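Local atomic coordinates of PA1221 (Pseudomonas aeruginosa, PDB entry 4DG8), a protein that belongs to the ANL clan of AMP-binding enzymes, carries a phosphopantetheine attachment domain, and holds adenosine monophosphate in this structure. Residues 30-35 with 225-230; 161-166 with 185-190; 204-209 with 229-234; 343-348 with 364-369. All coordinates share one frame; numbering follows the deposited sequence.

Interaction 1. Residues 30-35 with 225-230; sequences VARFSE and ALLNGG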
loop_
_atom_site.group_PDB
_atom_site.type_symbol
_atom_site.label_atom_id
_atom_site.label_comp_id
_atom_site.label_asym_id
_atom_site.label_seq_id
_atom_site.Cartn_x
_atom_site.Cartn_y
_atom_site.Cartn_z
ATOM N N VAL A 30 -5.936 -14.529 -11.799
ATOM C CA VAL A 30 -5.831 -14.833 -13.215
ATOM C C VAL A 30 -7.134 -15.430 -13.753
ATOM O O VAL A 30 -7.505 -15.167 -14.889
ATOM C CB VAL A 30 -4.644 -15.748 -13.533
ATOM C CG1 VAL A 30 -3.312 -15.056 -13.172
ATOM C CG2 VAL A 30 -4.793 -17.047 -12.808
ATOM N N ALA A 31 -7.837 -16.211 -12.936
ATOM C CA ALA A 31 -9.151 -16.691 -13.355
ATOM C C ALA A 31 -10.143 -15.521 -13.553
ATOM O O ALA A 31 -10.831 -15.440 -14.567
ATOM C CB ALA A 31 -9.693 -17.729 -12.362
ATOM N N ARG A 32 -10.180 -14.589 -12.603
ATOM C CA ARG A 32 -11.108 -13.470 -12.710
ATOM C C ARG A 32 -10.737 -12.560 -13.879
ATOM O O ARG A 32 -11.597 -12.174 -14.698
ATOM C CB ARG A 32 -11.144 -12.684 -11.408
ATOM C CG ARG A 32 -11.988 -11.423 -11.472
ATOM C CD ARG A 32 -13.460 -11.720 -11.631
ATOM N NE ARG A 32 -14.197 -10.465 -11.767
ATOM C CZ ARG A 32 -15.522 -10.355 -11.803
ATOM N NH1 ARG A 32 -16.288 -11.441 -11.721
ATOM N NH2 ARG A 32 -16.082 -9.152 -11.935
ATOM N N PHE A 33 -9.451 -12.243 -13.983
ATOM C CA PHE A 33 -8.998 -11.479 -15.132
ATOM C C PHE A 33 -9.369 -12.167 -16.441
ATOM O O PHE A 33 -9.783 -11.506 -17.391
ATOM C CB PHE A 33 -7.484 -11.172 -15.111
ATOM C CG PHE A 33 -7.051 -10.355 -16.291
ATOM C CD1 PHE A 33 -7.114 -8.971 -16.251
ATOM C CD2 PHE A 33 -6.692 -10.968 -17.477
ATOM C CE1 PHE A 33 -6.769 -8.209 -17.376
ATOM C CE2 PHE A 33 -6.345 -10.220 -18.607
ATOM C CZ PHE A 33 -6.371 -8.840 -18.553
ATOM N N SER A 34 -9.224 -13.486 -16.496
ATOM C CA SER A 34 -9.530 -14.194 -17.723
ATOM C C SER A 34 -11.012 -14.073 -18.058
ATOM O O SER A 34 -11.391 -13.950 -19.231
ATOM C CB SER A 34 -9.123 -15.668 -17.613
ATOM O OG SER A 34 -7.714 -15.787 -17.688
ATOM N N GLU A 35 -11.844 -14.125 -17.022
ATOM C CA GLU A 35 -13.282 -13.974 -17.192
ATOM C C GLU A 35 -13.583 -12.604 -17.833
ATOM O O GLU A 35 -14.319 -12.497 -18.827
ATOM C CB GLU A 35 -13.976 -14.120 -15.831
ATOM C CG GLU A 35 -15.488 -13.983 -15.872
ATOM C CD GLU A 35 -16.133 -13.966 -14.487
ATOM O OE1 GLU A 35 -15.422 -14.173 -13.481
ATOM O OE2 GLU A 35 -17.363 -13.741 -14.412
ATOM N N ALA A 225 -9.737 -1.961 -11.030
ATOM C CA ALA A 225 -10.108 -1.819 -12.440
ATOM C C ALA A 225 -10.138 -3.135 -13.189
ATOM O O ALA A 225 -11.186 -3.542 -13.719
ATOM C CB ALA A 225 -9.136 -0.879 -13.151
ATOM N N LEU A 226 -8.990 -3.815 -13.229
ATOM C CA LEU A 226 -8.854 -4.927 -14.174
ATOM C C LEU A 226 -9.735 -6.125 -13.819
ATOM O O LEU A 226 -10.114 -6.906 -14.685
ATOM C CB LEU A 226 -7.389 -5.371 -14.302
ATOM C CG LEU A 226 -6.412 -4.362 -14.918
ATOM C CD1 LEU A 226 -5.005 -4.920 -14.854
ATOM C CD2 LEU A 226 -6.802 -4.068 -16.369
ATOM N N LEU A 227 -10.044 -6.295 -12.542
ATOM C CA LEU A 227 -10.880 -7.421 -12.151
ATOM C C LEU A 227 -12.372 -7.092 -12.306
ATOM O O LEU A 227 -13.241 -7.951 -12.130
ATOM C CB LEU A 227 -10.526 -7.895 -10.729
ATOM C CG LEU A 227 -9.072 -8.353 -10.596
ATOM C CD1 LEU A 227 -8.824 -8.916 -9.208
ATOM C CD2 LEU A 227 -8.699 -9.393 -11.688
ATOM N N ASN A 228 -12.666 -5.821 -12.573
ATOM C CA ASN A 228 -14.021 -5.390 -12.930
ATOM C C ASN A 228 -14.338 -5.008 -14.383
ATOM O O ASN A 228 -15.423 -4.493 -14.657
ATOM C CB ASN A 228 -14.557 -4.388 -11.911
ATOM C CG ASN A 228 -14.679 -5.012 -10.543
ATOM O OD1 ASN A 228 -15.578 -5.826 -10.302
ATOM N ND2 ASN A 228 -13.733 -4.697 -9.657
ATOM N N GLY A 229 -13.387 -5.199 -15.296
ATOM C CA GLY A 229 -13.605 -4.786 -16.677
ATOM C C GLY A 229 -13.435 -3.278 -16.851
ATOM O O GLY A 229 -13.868 -2.706 -17.859
ATOM N N GLY A 230 -12.803 -2.643 -15.865
ATOM C CA GLY A 230 -12.544 -1.207 -15.887
ATOM C C GLY A 230 -11.212 -0.879 -16.535
ATOM O O GLY A 230 -10.606 -1.728 -17.198
#
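Arg-32 reaches from helix 29-39 to the backbone carbonyl of Leu-227, which its guanidinium grips with two N-H groups. NE makes the stronger bond, 2.7 Å from Leu-227 O and nearly straight at 161°, with the oxygen in the guanidinium plane; NH2 adds a weak one to the same atom. The bend at chi2 (67°) puts CD where NE can meet that oxygen. On the buried side the fit is close and mostly apolar. Leu-227 CD2 sits 4.0 Å from Phe-33 CB and 3.9 Å from Arg-32 CG, while Phe-33, with CG anti to its backbone N, lies beside Leu-226, CD1 to CB at 4.1 Å. Leu-58 and Leu-59 of helix 55-72 and Leu-95 of helix 88-99 also touch the Phe-33 ring. Toward solvent the contact is looser. Arg-32 NH1 makes a salt bridge within its own helix to exposed Glu-35 (OE1 at 3.4 Å), in which the hydrogen bond is weak, and NH2 stays 3.7 Å from Asn-228 OD1, the Asn-228 ND2 group being bonded to Gly-224 O and Cys-193 O. The arrangement seats helix 29-39 on the helix-to-strand turn of the beta-alpha-beta unit 206-209, 217-226, 231-234.

Interaction 2. Residues 161-166 with 185-190; sequences FAADQI and THAGIT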
loop_
_atom_site.group_PDB
_atom_site.type_symbol
_atom_site.label_atom_id
_atom_site.label_comp_id
_atom_site.label_asym_id
_atom_site.label_seq_id
_atom_site.Cartn_x
_atom_site.Cartn_y
_atom_site.Cartn_z
ATOM N N PHE A 161 -3.086 -23.449 -9.822
ATOM C CA PHE A 161 -2.964 -23.101 -8.418
ATOM C C PHE A 161 -4.287 -22.573 -7.915
ATOM O O PHE A 161 -5.142 -22.184 -8.704
ATOM C CB PHE A 161 -1.833 -22.079 -8.185
ATOM C CG PHE A 161 -1.884 -20.875 -9.102
ATOM C CD1 PHE A 161 -2.599 -19.740 -8.746
ATOM C CD2 PHE A 161 -1.204 -20.883 -10.323
ATOM C CE1 PHE A 161 -2.627 -18.624 -9.587
ATOM C CE2 PHE A 161 -1.237 -19.778 -11.175
ATOM C CZ PHE A 161 -1.944 -18.647 -10.811
ATOM N N ALA A 162 -4.443 -22.564 -6.594
ATOM C CA ALA A 162 -5.628 -22.014 -5.950
ATOM C C ALA A 162 -5.359 -20.599 -5.439
ATOM O O ALA A 162 -4.242 -20.100 -5.519
ATOM C CB ALA A 162 -6.067 -22.922 -4.797
ATOM N N ALA A 163 -6.390 -19.979 -4.883
ATOM C CA ALA A 163 -6.361 -18.569 -4.520
ATOM C C ALA A 163 -5.438 -18.298 -3.324
ATOM O O ALA A 163 -5.189 -17.141 -2.954
ATOM C CB ALA A 163 -7.768 -18.080 -4.245
ATOM N N ASP A 164 -4.932 -19.374 -2.731
ATOM C CA ASP A 164 -3.951 -19.271 -1.667
ATOM C C ASP A 164 -2.536 -19.036 -2.209
ATOM O O ASP A 164 -1.628 -18.765 -1.442
ATOM C CB ASP A 164 -3.989 -20.505 -0.759
ATOM C CG ASP A 164 -3.636 -21.789 -1.489
ATOM O OD1 ASP A 164 -3.701 -21.826 -2.732
ATOM O OD2 ASP A 164 -3.299 -22.775 -0.810
ATOM N N GLN A 165 -2.352 -19.128 -3.526
ATOM C CA GLN A 165 -1.056 -18.815 -4.122
ATOM C C GLN A 165 -0.659 -17.374 -3.768
ATOM O O GLN A 165 -1.510 -16.465 -3.760
ATOM C CB GLN A 165 -1.124 -18.942 -5.645
ATOM C CG GLN A 165 0.236 -19.048 -6.324
ATOM C CD GLN A 165 0.882 -20.407 -6.092
ATOM O OE1 GLN A 165 0.325 -21.255 -5.404
ATOM N NE2 GLN A 165 2.054 -20.624 -6.673
ATOM N N ILE A 166 0.623 -17.161 -3.479
ATOM C CA ILE A 166 1.130 -15.809 -3.240
ATOM C C ILE A 166 1.040 -15.025 -4.544
ATOM O O ILE A 166 1.479 -15.514 -5.591
ATOM C CB ILE A 166 2.618 -15.822 -2.774
ATOM C CG1 ILE A 166 2.815 -16.793 -1.607
ATOM C CG2 ILE A 166 3.113 -14.386 -2.435
ATOM C CD1 ILE A 166 1.937 -16.491 -0.406
ATOM N N THR A 185 -1.918 -12.847 -0.952
ATOM C CA THR A 185 -2.405 -14.034 -1.618
ATOM C C THR A 185 -3.309 -13.563 -2.774
ATOM O O THR A 185 -3.768 -12.429 -2.762
ATOM C CB THR A 185 -3.176 -14.804 -0.542
ATOM O OG1 THR A 185 -2.795 -16.180 -0.511
ATOM C CG2 THR A 185 -4.651 -14.606 -0.670
ATOM N N HIS A 186 -3.476 -14.377 -3.812
ATOM C CA HIS A 186 -4.497 -14.119 -4.838
ATOM C C HIS A 186 -5.895 -13.803 -4.237
ATOM O O HIS A 186 -6.574 -12.843 -4.653
ATOM C CB HIS A 186 -4.599 -15.307 -5.814
ATOM C CG HIS A 186 -3.553 -15.313 -6.895
ATOM N ND1 HIS A 186 -3.863 -15.116 -8.227
ATOM C CD2 HIS A 186 -2.212 -15.529 -6.846
ATOM C CE1 HIS A 186 -2.754 -15.185 -8.951
ATOM N NE2 HIS A 186 -1.736 -15.420 -8.135
ATOM N N ALA A 187 -6.315 -14.611 -3.264
ATOM C CA ALA A 187 -7.578 -14.386 -2.558
ATOM C C ALA A 187 -7.681 -13.023 -1.890
ATOM O O ALA A 187 -8.755 -12.436 -1.868
ATOM C CB ALA A 187 -7.830 -15.483 -1.526
ATOM N N GLY A 188 -6.589 -12.529 -1.314
ATOM C CA GLY A 188 -6.626 -11.239 -0.640
ATOM C C GLY A 188 -6.990 -10.155 -1.641
ATOM O O GLY A 188 -7.774 -9.221 -1.356
ATOM N N ILE A 189 -6.445 -10.304 -2.847
ATOM C CA ILE A 189 -6.727 -9.368 -3.933
ATOM C C ILE A 189 -8.144 -9.466 -4.488
ATOM O O ILE A 189 -8.816 -8.428 -4.655
ATOM C CB ILE A 189 -5.743 -9.552 -5.112
ATOM C CG1 ILE A 189 -4.308 -9.304 -4.642
ATOM C CG2 ILE A 189 -6.103 -8.587 -6.227
ATOM C CD1 ILE A 189 -3.262 -9.528 -5.725
ATOM N N THR A 190 -8.596 -10.688 -4.806
ATOM C CA THR A 190 -9.930 -10.832 -5.401
ATOM C C THR A 190 -11.023 -10.537 -4.361
ATOM O O THR A 190 -12.064 -9.987 -4.706
ATOM C CB THR A 190 -10.171 -12.210 -6.097
ATOM O OG1 THR A 190 -10.032 -13.264 -5.143
ATOM C CG2 THR A 190 -9.172 -12.432 -7.254
#
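His-186 has the Phe-161 ring over one face and Gln-165 O at its edge. Its CB is 3.4 Å from Ala-163 O. Chi1 (-81°) sets CG beside the backbone N; from there the ring turns its CD2 edge to Gln-165 O at 3.3 Å, and CD2 also meets Gln-165 CB. At the far end, CE1 approaches Phe-161 CE1 at 3.5 Å, an atom that lies over the imidazole toward the rim. NE2 is near the same carbon, and the two ring planes are inclined by 58°. The other nitrogen, ND1, is hydrogen-bonded to the backbone N of Val-29, at the start of helix 29-39, which fixes the rotation of the ring. The backbone is gripped as well: His-186 N donates to Gln-165 O (2.9 Å, 165°), and Ala-187 N to Ala-163 O (2.8 Å). Beside the second bond the two alanine methyls touch, CB to CB at 3.8 Å. Thr-185 occupies the N-cap position without a capping bond from its side chain. A type I turn, Ala-162 to Gln-165, thus supplies carbonyls to the first amides of helix 186-193, where strand 180-185 passes directly into a helix N-terminus.

Interaction 3. Residues 204-209 with 229-234; sequences QMRFLV and GGCCVL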
loop_
_atom_site.group_PDB
_atom_site.type_symbol
_atom_site.label_atom_id
_atom_site.label_comp_id
_atom_site.label_asym_id
_atom_site.label_seq_id
_atom_site.Cartn_x
_atom_site.Cartn_y
_atom_site.Cartn_z
ATOM N N GLN A 204 -17.950 2.264 -14.986
ATOM C CA GLN A 204 -16.799 2.093 -15.883
ATOM C C GLN A 204 -15.500 1.780 -15.154
ATOM O O GLN A 204 -14.495 1.427 -15.792
ATOM C CB GLN A 204 -16.581 3.321 -16.782
ATOM C CG GLN A 204 -17.653 3.547 -17.835
ATOM C CD GLN A 204 -17.102 4.278 -19.047
ATOM O OE1 GLN A 204 -16.962 5.508 -19.043
ATOM N NE2 GLN A 204 -16.761 3.515 -20.089
ATOM N N MET A 205 -15.511 1.940 -13.835
ATOM C CA MET A 205 -14.373 1.554 -13.009
ATOM C C MET A 205 -13.061 2.065 -13.595
ATOM O O MET A 205 -12.126 1.282 -13.803
ATOM C CB MET A 205 -14.328 0.033 -12.811
ATOM C CG MET A 205 -15.529 -0.508 -12.018
ATOM S SD MET A 205 -15.528 0.192 -10.366
ATOM C CE MET A 205 -14.530 -1.015 -9.479
ATOM N N ARG A 206 -12.968 3.372 -13.859
ATOM C CA ARG A 206 -11.728 3.862 -14.434
ATOM C C ARG A 206 -10.873 4.441 -13.317
ATOM O O ARG A 206 -11.014 5.602 -12.919
ATOM C CB ARG A 206 -12.022 4.903 -15.514
ATOM C CG ARG A 206 -12.826 4.340 -16.701
ATOM C CD ARG A 206 -13.162 5.408 -17.733
ATOM N NE ARG A 206 -11.968 5.928 -18.400
ATOM C CZ ARG A 206 -11.407 5.397 -19.484
ATOM N NH1 ARG A 206 -11.899 4.296 -20.036
ATOM N NH2 ARG A 206 -10.330 5.956 -20.009
ATOM N N PHE A 207 -9.907 3.632 -12.890
ATOM C CA PHE A 207 -9.129 3.930 -11.698
ATOM C C PHE A 207 -7.882 4.699 -12.041
ATOM O O PHE A 207 -7.147 4.324 -12.947
ATOM C CB PHE A 207 -8.734 2.649 -10.955
ATOM C CG PHE A 207 -9.665 2.291 -9.866
ATOM C CD1 PHE A 207 -10.775 1.495 -10.121
ATOM C CD2 PHE A 207 -9.468 2.779 -8.587
ATOM C CE1 PHE A 207 -11.656 1.182 -9.110
ATOM C CE2 PHE A 207 -10.350 2.459 -7.566
ATOM C CZ PHE A 207 -11.433 1.664 -7.824
ATOM N N LEU A 208 -7.663 5.790 -11.317
ATOM C CA LEU A 208 -6.394 6.462 -11.336
ATOM C C LEU A 208 -5.361 5.484 -10.783
ATOM O O LEU A 208 -5.529 4.949 -9.691
ATOM C CB LEU A 208 -6.460 7.701 -10.449
ATOM C CG LEU A 208 -5.112 8.382 -10.227
ATOM C CD1 LEU A 208 -4.593 8.908 -11.544
ATOM C CD2 LEU A 208 -5.232 9.509 -9.215
ATOM N N VAL A 209 -4.318 5.227 -11.557
ATOM C CA VAL A 209 -3.192 4.443 -11.080
ATOM C C VAL A 209 -2.034 5.389 -10.825
ATOM O O VAL A 209 -1.435 5.935 -11.752
ATOM C CB VAL A 209 -2.776 3.356 -12.082
ATOM C CG1 VAL A 209 -1.443 2.678 -11.638
ATOM C CG2 VAL A 209 -3.890 2.348 -12.252
ATOM N N GLY A 229 -13.387 -5.199 -15.296
ATOM C CA GLY A 229 -13.605 -4.786 -16.677
ATOM C C GLY A 229 -13.435 -3.278 -16.851
ATOM O O GLY A 229 -13.868 -2.706 -17.859
ATOM N N GLY A 230 -12.803 -2.643 -15.865
ATOM C CA GLY A 230 -12.544 -1.207 -15.887
ATOM C C GLY A 230 -11.212 -0.879 -16.535
ATOM O O GLY A 230 -10.606 -1.728 -17.198
ATOM N N CYS A 231 -10.754 0.355 -16.359
ATOM C CA CYS A 231 -9.528 0.804 -17.016
ATOM C C CYS A 231 -8.506 1.349 -16.034
ATOM O O CYS A 231 -8.831 2.151 -15.159
ATOM C CB CYS A 231 -9.828 1.879 -18.072
ATOM S SG CYS A 231 -8.373 2.387 -19.036
ATOM N N CYS A 232 -7.262 0.923 -16.195
ATOM C CA CYS A 232 -6.198 1.510 -15.419
ATOM C C CYS A 232 -5.790 2.775 -16.151
ATOM O O CYS A 232 -5.207 2.719 -17.237
ATOM C CB CYS A 232 -5.004 0.547 -15.371
ATOM S SG CYS A 232 -5.318 -0.883 -14.346
ATOM N N VAL A 233 -6.049 3.915 -15.524
ATOM C CA VAL A 233 -5.667 5.191 -16.096
ATOM C C VAL A 233 -4.376 5.580 -15.402
ATOM O O VAL A 233 -4.388 6.086 -14.274
ATOM C CB VAL A 233 -6.735 6.251 -15.773
ATOM C CG1 VAL A 233 -6.395 7.567 -16.439
ATOM C CG2 VAL A 233 -8.117 5.760 -16.237
ATOM N N LEU A 234 -3.267 5.417 -16.115
ATOM C CA LEU A 234 -1.955 5.481 -15.485
ATOM C C LEU A 234 -1.551 6.924 -15.372
ATOM O O LEU A 234 -1.684 7.676 -16.340
ATOM C CB LEU A 234 -0.910 4.752 -16.336
ATOM C CG LEU A 234 -1.170 3.307 -16.762
ATOM C CD1 LEU A 234 0.054 2.765 -17.527
ATOM C CD2 LEU A 234 -1.496 2.429 -15.565
#
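Phe-207 O receives the amide of Val-233 in the shortest bond of this pair of strands, 2.8 Å from N to O with an N-H...O angle of 164°. Phe-207 N bonds to the same strand, donating to Cys-231 O at 2.9 Å, so that Phe-207 brackets Cys-232. Val-209 N to Val-233 O and Cys-231 N to Met-205 O complete the four bonds; in both, the donor stands well above the carbonyl plane. These are the two parallel strands of a beta-alpha-beta unit, joined through helix 217-226, and strand 231-234 continues the sheet on its other side to strand 44-48. Val-209, Cys-232 and Leu-234 share the face toward helix 217-226: Val-209 CG2 meets Cys-232 CB at 3.8 Å, and Leu-234 CD2, alongside, meets Val-209 CB. Across the sheet, Arg-206 bends at chi3 (66°), and its guanidinium lies with one face on Cys-231 CB, which is 3.7 Å from NH1. Its polar ends bond elsewhere, NH1 in a salt bridge with Glu-44 and NH2 to Arg-252 O. Where the ladder begins, Gly-230 CA comes within 3.3 Å of both Gln-204 O and Met-205 O, a fit too close for any CB pointing that way.

Interaction 4. Residues 343-348 with 364-369; sequences AVLLLD and VAFGAG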
loop_
_atom_site.group_PDB
_atom_site.type_symbol
_atom_site.label_atom_id
_atom_site.label_comp_id
_atom_site.label_asym_id
_atom_site.label_seq_id
_atom_site.Cartn_x
_atom_site.Cartn_y
_atom_site.Cartn_z
ATOM N N ALA A 343 -13.553 -10.175 8.401
ATOM C CA ALA A 343 -14.313 -9.935 9.623
ATOM C C ALA A 343 -13.409 -9.266 10.655
ATOM O O ALA A 343 -12.193 -9.397 10.586
ATOM C CB ALA A 343 -14.871 -11.250 10.175
ATOM N N VAL A 344 -13.984 -8.526 11.594
ATOM C CA VAL A 344 -13.179 -7.966 12.675
ATOM C C VAL A 344 -13.810 -8.192 14.042
ATOM O O VAL A 344 -15.020 -8.315 14.165
ATOM C CB VAL A 344 -12.919 -6.442 12.509
ATOM C CG1 VAL A 344 -12.138 -6.161 11.242
ATOM C CG2 VAL A 344 -14.231 -5.657 12.511
ATOM N N LEU A 345 -12.968 -8.274 15.067
ATOM C CA LEU A 345 -13.435 -8.152 16.438
ATOM C C LEU A 345 -12.620 -7.050 17.079
ATOM O O LEU A 345 -11.547 -6.695 16.596
ATOM C CB LEU A 345 -13.220 -9.438 17.224
ATOM C CG LEU A 345 -14.064 -10.656 16.855
ATOM C CD1 LEU A 345 -13.746 -11.810 17.811
ATOM C CD2 LEU A 345 -15.547 -10.295 16.896
ATOM N N LEU A 346 -13.140 -6.524 18.173
ATOM C CA LEU A 346 -12.433 -5.572 18.998
ATOM C C LEU A 346 -12.159 -6.276 20.332
ATOM O O LEU A 346 -13.097 -6.681 21.013
ATOM C CB LEU A 346 -13.339 -4.355 19.209
ATOM C CG LEU A 346 -12.699 -3.030 19.614
ATOM C CD1 LEU A 346 -11.753 -2.532 18.514
ATOM C CD2 LEU A 346 -13.791 -2.015 19.920
ATOM N N LEU A 347 -10.885 -6.438 20.694
ATOM C CA LEU A 347 -10.504 -7.218 21.884
ATOM C C LEU A 347 -9.928 -6.402 23.044
ATOM O O LEU A 347 -9.077 -5.541 22.837
ATOM C CB LEU A 347 -9.506 -8.312 21.512
ATOM C CG LEU A 347 -10.015 -9.401 20.578
ATOM C CD1 LEU A 347 -9.002 -10.533 20.520
ATOM C CD2 LEU A 347 -11.371 -9.922 21.035
ATOM N N ASP A 348 -10.371 -6.691 24.267
ATOM C CA ASP A 348 -9.884 -5.949 25.437
ATOM C C ASP A 348 -8.533 -6.441 25.955
ATOM O O ASP A 348 -7.897 -7.306 25.352
ATOM C CB ASP A 348 -10.924 -5.910 26.572
ATOM C CG ASP A 348 -11.221 -7.284 27.166
ATOM O OD1 ASP A 348 -10.328 -8.163 27.177
ATOM O OD2 ASP A 348 -12.361 -7.479 27.641
ATOM N N VAL A 364 -8.837 -6.681 15.624
ATOM C CA VAL A 364 -8.342 -7.982 15.199
ATOM C C VAL A 364 -9.076 -8.392 13.930
ATOM O O VAL A 364 -10.300 -8.324 13.870
ATOM C CB VAL A 364 -8.608 -9.051 16.278
ATOM C CG1 VAL A 364 -8.160 -10.415 15.788
ATOM C CG2 VAL A 364 -7.918 -8.662 17.591
ATOM N N ALA A 365 -8.327 -8.816 12.920
ATOM C CA ALA A 365 -8.896 -9.089 11.610
ATOM C C ALA A 365 -8.843 -10.571 11.295
ATOM O O ALA A 365 -7.876 -11.253 11.626
ATOM C CB ALA A 365 -8.153 -8.301 10.532
ATOM N N PHE A 366 -9.888 -11.053 10.645
ATOM C CA PHE A 366 -9.996 -12.437 10.215
ATOM C C PHE A 366 -10.336 -12.445 8.741
ATOM O O PHE A 366 -10.857 -11.457 8.198
ATOM C CB PHE A 366 -11.175 -13.137 10.915
ATOM C CG PHE A 366 -11.105 -13.146 12.408
ATOM C CD1 PHE A 366 -10.631 -14.259 13.081
ATOM C CD2 PHE A 366 -11.578 -12.067 13.148
ATOM C CE1 PHE A 366 -10.585 -14.290 14.475
ATOM C CE2 PHE A 366 -11.544 -12.085 14.537
ATOM C CZ PHE A 366 -11.044 -13.198 15.208
ATOM N N GLY A 367 -10.150 -13.600 8.118
ATOM C CA GLY A 367 -10.685 -13.790 6.787
ATOM C C GLY A 367 -9.728 -13.853 5.622
ATOM O O GLY A 367 -8.516 -14.109 5.760
ATOM N N ALA A 368 -10.311 -13.692 4.447
ATOM C CA ALA A 368 -9.645 -14.036 3.197
ATOM C C ALA A 368 -8.573 -13.016 2.800
ATOM O O ALA A 368 -7.815 -13.238 1.852
ATOM C CB ALA A 368 -10.695 -14.203 2.104
ATOM N N GLY A 369 -8.528 -11.890 3.521
ATOM C CA GLY A 369 -7.504 -10.874 3.314
ATOM C C GLY A 369 -6.183 -11.122 4.036
ATOM O O GLY A 369 -5.190 -10.463 3.724
#
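Ala-343 and Phe-366 exchange a reciprocal pair of backbone hydrogen bonds, Phe-366 N to Ala-343 O at 2.8 Å and Ala-343 N to Phe-366 O at 3.0 Å. Leu-345 and Val-364 repeat the arrangement, each amide reaching the other's carbonyl at 2.9 Å. Between them Val-344 and Ala-365 form the non-hydrogen-bonded pair, where CA-H...O contacts take over: Val-344 CA is 3.1 Å from Val-364 O, and Ala-365 CA lies near Ala-343 O. Apolar contacts gather on the face bearing Leu-345, Val-364 and Phe-366. In Phe-366, chi1 (-59°) sets CG beside the backbone N, and the ring beyond it brings CE2 to Leu-345 CG at 3.7 Å, while CD2 turns its edge to Ala-343 O at 3.8 Å. Farther along, Leu-347 CD1 meets Val-364 CG2 at 3.6 Å, the two side chains crossing at a slant. Tyr-390 and Leu-388 of strand 385-390, with Leu-395 and Ala-397 of strand 393-406, pack on this same group of residues. The strands run at 154° to each other, an antiparallel ladder within an antiparallel sheet of five strands, consistent with the distorted beta-barrel known from the large domain of ANL enzymes.

Interactions 1 and 3 are contiguous: both include Gly-229 and Gly-230, and Leu-226 CG packs on Cys-232 SG at 3.7 Å, so the strand pair and helix 29-39 meet around the 227-230 turn. Interaction 2, nested in the chain loop that interaction 1 closes, touches it through Val-30 CG2 and Phe-161 CZ (3.8 Å) and through Leu-227 CD1 against Ile-189 and Thr-190. Interaction 4 reaches this group only at interaction 2, where Ala-187 CB lies 4.1 Å from Ala-368 O; from interaction 3 its nearest atoms are about 17 Å away. Of its residues, Ala-365 has its side chain about 10 Å from the bound adenosine monophosphate.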